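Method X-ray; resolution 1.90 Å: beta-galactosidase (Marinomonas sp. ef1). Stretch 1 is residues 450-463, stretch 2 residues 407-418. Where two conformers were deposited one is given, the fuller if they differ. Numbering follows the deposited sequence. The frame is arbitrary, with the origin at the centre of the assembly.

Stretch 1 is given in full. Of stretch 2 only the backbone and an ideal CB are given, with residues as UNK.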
# COMPACT_ATOMS: atom_id res chain seq x y z
N GLY A 450 -1.21 34.24 -6.10
CA GLY A 450 -0.61 35.49 -5.67
C GLY A 450 -1.54 36.69 -5.58
O GLY A 450 -1.06 37.81 -5.45
N LEU A 451 -2.85 36.46 -5.62
CA LEU A 451 -3.82 37.57 -5.65
C LEU A 451 -4.06 38.17 -4.26
O LEU A 451 -4.13 37.43 -3.27
CB LEU A 451 -5.15 37.10 -6.25
CG LEU A 451 -5.13 36.70 -7.72
CD1 LEU A 451 -6.35 35.89 -8.10
CD2 LEU A 451 -5.02 37.93 -8.62
N SER A 452 -4.17 39.50 -4.20
CA SER A 452 -4.67 40.21 -3.02
C SER A 452 -6.19 40.33 -3.12
O SER A 452 -6.72 40.74 -4.17
CB SER A 452 -4.02 41.60 -2.90
OG SER A 452 -2.61 41.49 -2.70
N VAL A 453 -6.88 39.98 -2.04
CA VAL A 453 -8.33 39.75 -2.07
C VAL A 453 -9.08 40.57 -1.01
O VAL A 453 -8.55 40.82 0.09
CB VAL A 453 -8.60 38.24 -1.84
CG1 VAL A 453 -10.08 37.92 -1.83
CG2 VAL A 453 -7.89 37.42 -2.91
N ASP A 454 -10.29 41.00 -1.36
CA ASP A 454 -11.31 41.45 -0.41
C ASP A 454 -12.38 40.38 -0.33
O ASP A 454 -12.74 39.78 -1.34
CB ASP A 454 -12.00 42.74 -0.86
CG ASP A 454 -11.23 43.99 -0.52
OD1 ASP A 454 -10.03 43.91 -0.18
OD2 ASP A 454 -11.84 45.08 -0.58
N ILE A 455 -12.88 40.15 0.88
CA ILE A 455 -14.09 39.36 1.07
C ILE A 455 -15.18 40.34 1.47
O ILE A 455 -14.99 41.14 2.39
CB ILE A 455 -13.89 38.24 2.12
CG1 ILE A 455 -12.85 37.24 1.59
CG2 ILE A 455 -15.22 37.56 2.44
CD1 ILE A 455 -12.52 36.09 2.54
N VAL A 456 -16.31 40.28 0.77
CA VAL A 456 -17.34 41.31 0.87
C VAL A 456 -18.72 40.72 1.16
O VAL A 456 -19.02 39.59 0.77
CB VAL A 456 -17.40 42.17 -0.41
CG1 VAL A 456 -16.03 42.78 -0.70
CG2 VAL A 456 -17.89 41.38 -1.62
N PRO A 457 -19.59 41.51 1.82
CA PRO A 457 -20.98 41.09 2.00
C PRO A 457 -21.76 41.29 0.72
O PRO A 457 -21.29 41.95 -0.21
CB PRO A 457 -21.49 42.04 3.07
CG PRO A 457 -20.70 43.29 2.87
CD PRO A 457 -19.33 42.81 2.47
N SER A 458 -22.97 40.73 0.68
CA SER A 458 -23.80 40.81 -0.52
C SER A 458 -24.34 42.21 -0.83
O SER A 458 -24.68 42.49 -1.98
CB SER A 458 -24.92 39.78 -0.49
OG SER A 458 -25.73 39.95 0.65
N ASN A 459 -24.39 43.08 0.17
CA ASN A 459 -24.78 44.49 -0.05
C ASN A 459 -23.61 45.44 -0.35
O ASN A 459 -23.80 46.66 -0.39
CB ASN A 459 -25.60 45.00 1.13
CG ASN A 459 -24.80 45.09 2.43
OD1 ASN A 459 -23.63 44.70 2.50
ND2 ASN A 459 -25.45 45.61 3.46
N ALA A 460 -22.40 44.92 -0.55
CA ALA A 460 -21.23 45.77 -0.78
C ALA A 460 -21.30 46.45 -2.16
O ALA A 460 -21.77 45.83 -3.13
CB ALA A 460 -19.95 44.96 -0.67
N PRO A 461 -20.85 47.71 -2.25
CA PRO A 461 -20.65 48.29 -3.59
C PRO A 461 -19.52 47.56 -4.32
O PRO A 461 -18.52 47.20 -3.71
CB PRO A 461 -20.31 49.76 -3.32
CG PRO A 461 -19.95 49.85 -1.88
CD PRO A 461 -20.57 48.68 -1.17
N LEU A 462 -19.71 47.35 -5.62
CA LEU A 462 -18.86 46.46 -6.41
C LEU A 462 -17.90 47.18 -7.37
O LEU A 462 -17.00 46.54 -7.92
CB LEU A 462 -19.75 45.52 -7.22
CG LEU A 462 -20.78 44.71 -6.44
CD1 LEU A 462 -21.65 43.91 -7.41
CD2 LEU A 462 -20.12 43.79 -5.43
N ASP A 463 -18.06 48.50 -7.54
CA ASP A 463 -17.34 49.26 -8.57
C ASP A 463 -15.81 49.25 -8.46
O ASP A 463 -15.12 49.43 -9.47
CB ASP A 463 -17.85 50.71 -8.64
CG ASP A 463 -17.64 51.47 -7.34
OD1 ASP A 463 -18.47 51.33 -6.42
OD2 ASP A 463 -16.63 52.20 -7.23
N UNK A 407 -2.98 51.74 1.70
CA UNK A 407 -4.16 51.04 1.19
C UNK A 407 -4.06 49.53 1.39
O UNK A 407 -2.96 48.98 1.43
CB UNK A 407 -4.36 51.35 -0.29
N UNK A 408 -5.21 48.90 1.59
CA UNK A 408 -5.29 47.47 1.87
C UNK A 408 -6.19 46.65 0.95
O UNK A 408 -6.10 45.43 0.97
CB UNK A 408 -5.77 47.28 3.31
N UNK A 409 -7.03 47.30 0.15
CA UNK A 409 -8.03 46.59 -0.65
C UNK A 409 -7.40 45.82 -1.81
O UNK A 409 -6.47 46.31 -2.44
CB UNK A 409 -9.07 47.58 -1.19
N UNK A 410 -7.92 44.62 -2.06
CA UNK A 410 -7.61 43.88 -3.29
C UNK A 410 -8.55 44.30 -4.41
O UNK A 410 -9.58 44.94 -4.17
CB UNK A 410 -7.71 42.37 -3.06
N UNK A 411 -8.18 43.95 -5.64
CA UNK A 411 -9.02 44.18 -6.82
C UNK A 411 -9.87 42.96 -7.18
O UNK A 411 -10.66 43.01 -8.14
CB UNK A 411 -8.14 44.56 -8.01
N UNK A 412 -9.69 41.87 -6.44
CA UNK A 412 -10.53 40.68 -6.53
C UNK A 412 -11.40 40.62 -5.28
O UNK A 412 -10.88 40.74 -4.17
CB UNK A 412 -9.69 39.41 -6.68
N UNK A 413 -12.70 40.42 -5.47
CA UNK A 413 -13.65 40.26 -4.38
C UNK A 413 -14.27 38.86 -4.38
O UNK A 413 -14.65 38.34 -5.44
CB UNK A 413 -14.75 41.32 -4.48
N UNK A 414 -14.36 38.27 -3.19
CA UNK A 414 -15.09 37.03 -2.95
C UNK A 414 -16.27 37.39 -2.05
O UNK A 414 -16.08 37.90 -0.95
CB UNK A 414 -14.20 35.96 -2.32
N UNK A 415 -17.49 37.14 -2.52
CA UNK A 415 -18.70 37.49 -1.75
C UNK A 415 -19.09 36.38 -0.78
O UNK A 415 -19.44 35.27 -1.21
CB UNK A 415 -19.87 37.78 -2.70
N UNK A 416 -19.02 36.69 0.52
CA UNK A 416 -19.41 35.79 1.59
C UNK A 416 -20.71 36.29 2.24
O UNK A 416 -20.78 37.44 2.68
CB UNK A 416 -18.29 35.67 2.63
N UNK A 417 -21.70 35.41 2.32
CA UNK A 417 -23.03 35.74 2.83
C UNK A 417 -23.40 34.76 3.95
O UNK A 417 -23.57 33.57 3.69
CB UNK A 417 -24.07 35.70 1.71
N UNK A 418 -23.52 35.26 5.18
CA UNK A 418 -23.92 34.41 6.32
C UNK A 418 -25.28 33.73 6.09
O UNK A 418 -25.46 32.57 6.45
CB UNK A 418 -23.98 35.25 7.60

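Stretch 2 runs parallel to the stretch 1 strand that ends at Val 456, and positions 412 to 415 form the paired strand.

Positions 407 and 408 lie at the start, and their ideal CB atoms have nothing of stretch 1 within 5.5 Å. At 407 phi is -62°, which admits proline among many others. At 408 stretch 1 sets no limit, so many side chains would suit. The residues are Pro 407 and Ser 408.

At 409 the CB points sideways, 3.8 Å from Asp 454 OD2. A small or polar side chain would suit. The residue is Ala 409, whose CB lies 3.7 Å from Asp 454 OD2.

At 410 the CA-to-CB direction points toward stretch 1. An ideal CB would sit 2.2 Å from Ser 452 O and 2.7 Å from Val 453 N, both clashes. Phi is -86°, so the backbone angles do not demand glycine; the lack of space does. The residue is Gly 410. Its N donates a hydrogen bond to Asp 454 OD1 (2.9 Å), and its CA makes a CA-H...O contact with Ser 452 O (3.4 Å).

At 411 the CB points away from stretch 1, so almost any side chain could fit, long polar ones included. The residue is Lys 411. A water links its backbone to stretch 1: Lys 411 N donates to it, and it donates to Ser 452 O, both at 2.8 Å.

At 412 the CB lies on the same face as Val 453 and Ile 455, 4.6 Å from Val 453 CG2 and 5.1 Å from Leu 451 CD1. An aliphatic side chain is expected, valine, isoleucine or leucine. It is Val 412, with CG2 4.1 Å from Leu 451 CD2. Its O accepts from Asp 454 N (2.9 Å).

At 413 the CB turns to the face of Asp 454 and Val 456, 4.2 Å from Val 456 CG1. A small apolar residue would suit, though the visible atoms do not exclude a larger one. It is Ala 413, whose CB packs 4.2 Å from Val 456 CG1; its CA makes a CA-H...O contact with Asp 454 O at 3.2 Å.

At 414 the CB returns to the face of Ile 455, 4.3 Å from its CG1. Several apolar side chains would serve. The residue is Leu 414, whose CB packs 4.2 Å from Ile 455 CG1. Its N donates to Asp 454 O and its O accepts from Val 456 N, each at 2.9 Å.

At 415 the CB shares the face of Val 456, and the turn from Pro 457 to Ala 460 lies beyond. A long, flexible apolar chain could reach Leu 462. Met 415 does so: SD is 3.8 Å from Ser 458 CB, and CE is 4.2 Å from Leu 462 CD2.

At 416 the CB is sideways, 3.6 Å from Ile 455 CG2, which favours an apolar residue, aliphatic or aromatic. It is Phe 416. Its ring leads away, while its N donates to Val 456 O (2.9 Å).

At 417 the CB is 4.7 Å from Ser 458 OG, a potential donor. Aspartate, asparagine or serine would suit. Asp 417 OD1 accepts from Ser 458 OG (2.7 Å).

Position 418 is out of reach and unconstrained by stretch 1. It is Tyr 418.

Stretch 2 407-418: PSAGKVALMFDY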
# COMPACT_ATOMS: atom_id res chain seq x y z
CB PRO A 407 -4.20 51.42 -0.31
CG PRO A 407 -2.87 52.00 -0.62
CD PRO A 407 -2.27 52.51 0.65
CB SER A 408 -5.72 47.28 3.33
OG SER A 408 -4.77 47.85 4.20
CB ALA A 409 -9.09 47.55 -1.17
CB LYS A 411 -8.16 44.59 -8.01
CG LYS A 411 -7.31 45.80 -7.70
CD LYS A 411 -6.80 46.48 -8.96
CE LYS A 411 -5.99 47.71 -8.59
NZ LYS A 411 -5.85 48.61 -9.77
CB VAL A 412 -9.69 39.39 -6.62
CG1 VAL A 412 -10.58 38.15 -6.67
CG2 VAL A 412 -8.78 39.44 -7.85
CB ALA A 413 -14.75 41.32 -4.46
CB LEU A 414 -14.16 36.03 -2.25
CG LEU A 414 -14.72 34.63 -1.95
CD1 LEU A 414 -13.57 33.63 -1.82
CD2 LEU A 414 -15.60 34.58 -0.70
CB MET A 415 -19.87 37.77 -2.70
CG MET A 415 -21.16 38.22 -2.02
SD MET A 415 -22.41 38.76 -3.21
CE MET A 415 -21.72 40.35 -3.67
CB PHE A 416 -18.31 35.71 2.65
CG PHE A 416 -18.54 34.65 3.69
CD1 PHE A 416 -19.28 34.92 4.83
CD2 PHE A 416 -18.04 33.36 3.51
CE1 PHE A 416 -19.50 33.95 5.79
CE2 PHE A 416 -18.26 32.38 4.46
CZ PHE A 416 -19.00 32.67 5.60
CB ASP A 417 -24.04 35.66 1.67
CG ASP A 417 -25.37 36.31 1.99
OD1 ASP A 417 -25.52 37.53 1.76
OD2 ASP A 417 -26.27 35.59 2.46
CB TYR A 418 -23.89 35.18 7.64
CG TYR A 418 -22.48 35.47 8.09
CD1 TYR A 418 -21.75 34.54 8.84
CD2 TYR A 418 -21.86 36.68 7.76
CE1 TYR A 418 -20.45 34.81 9.24
CE2 TYR A 418 -20.55 36.95 8.16
CZ TYR A 418 -19.86 36.01 8.90
OH TYR A 418 -18.56 36.27 9.29
O HOH W 1 -5.78 42.61 -6.07
O HOH W 2 -24.03 39.31 3.08
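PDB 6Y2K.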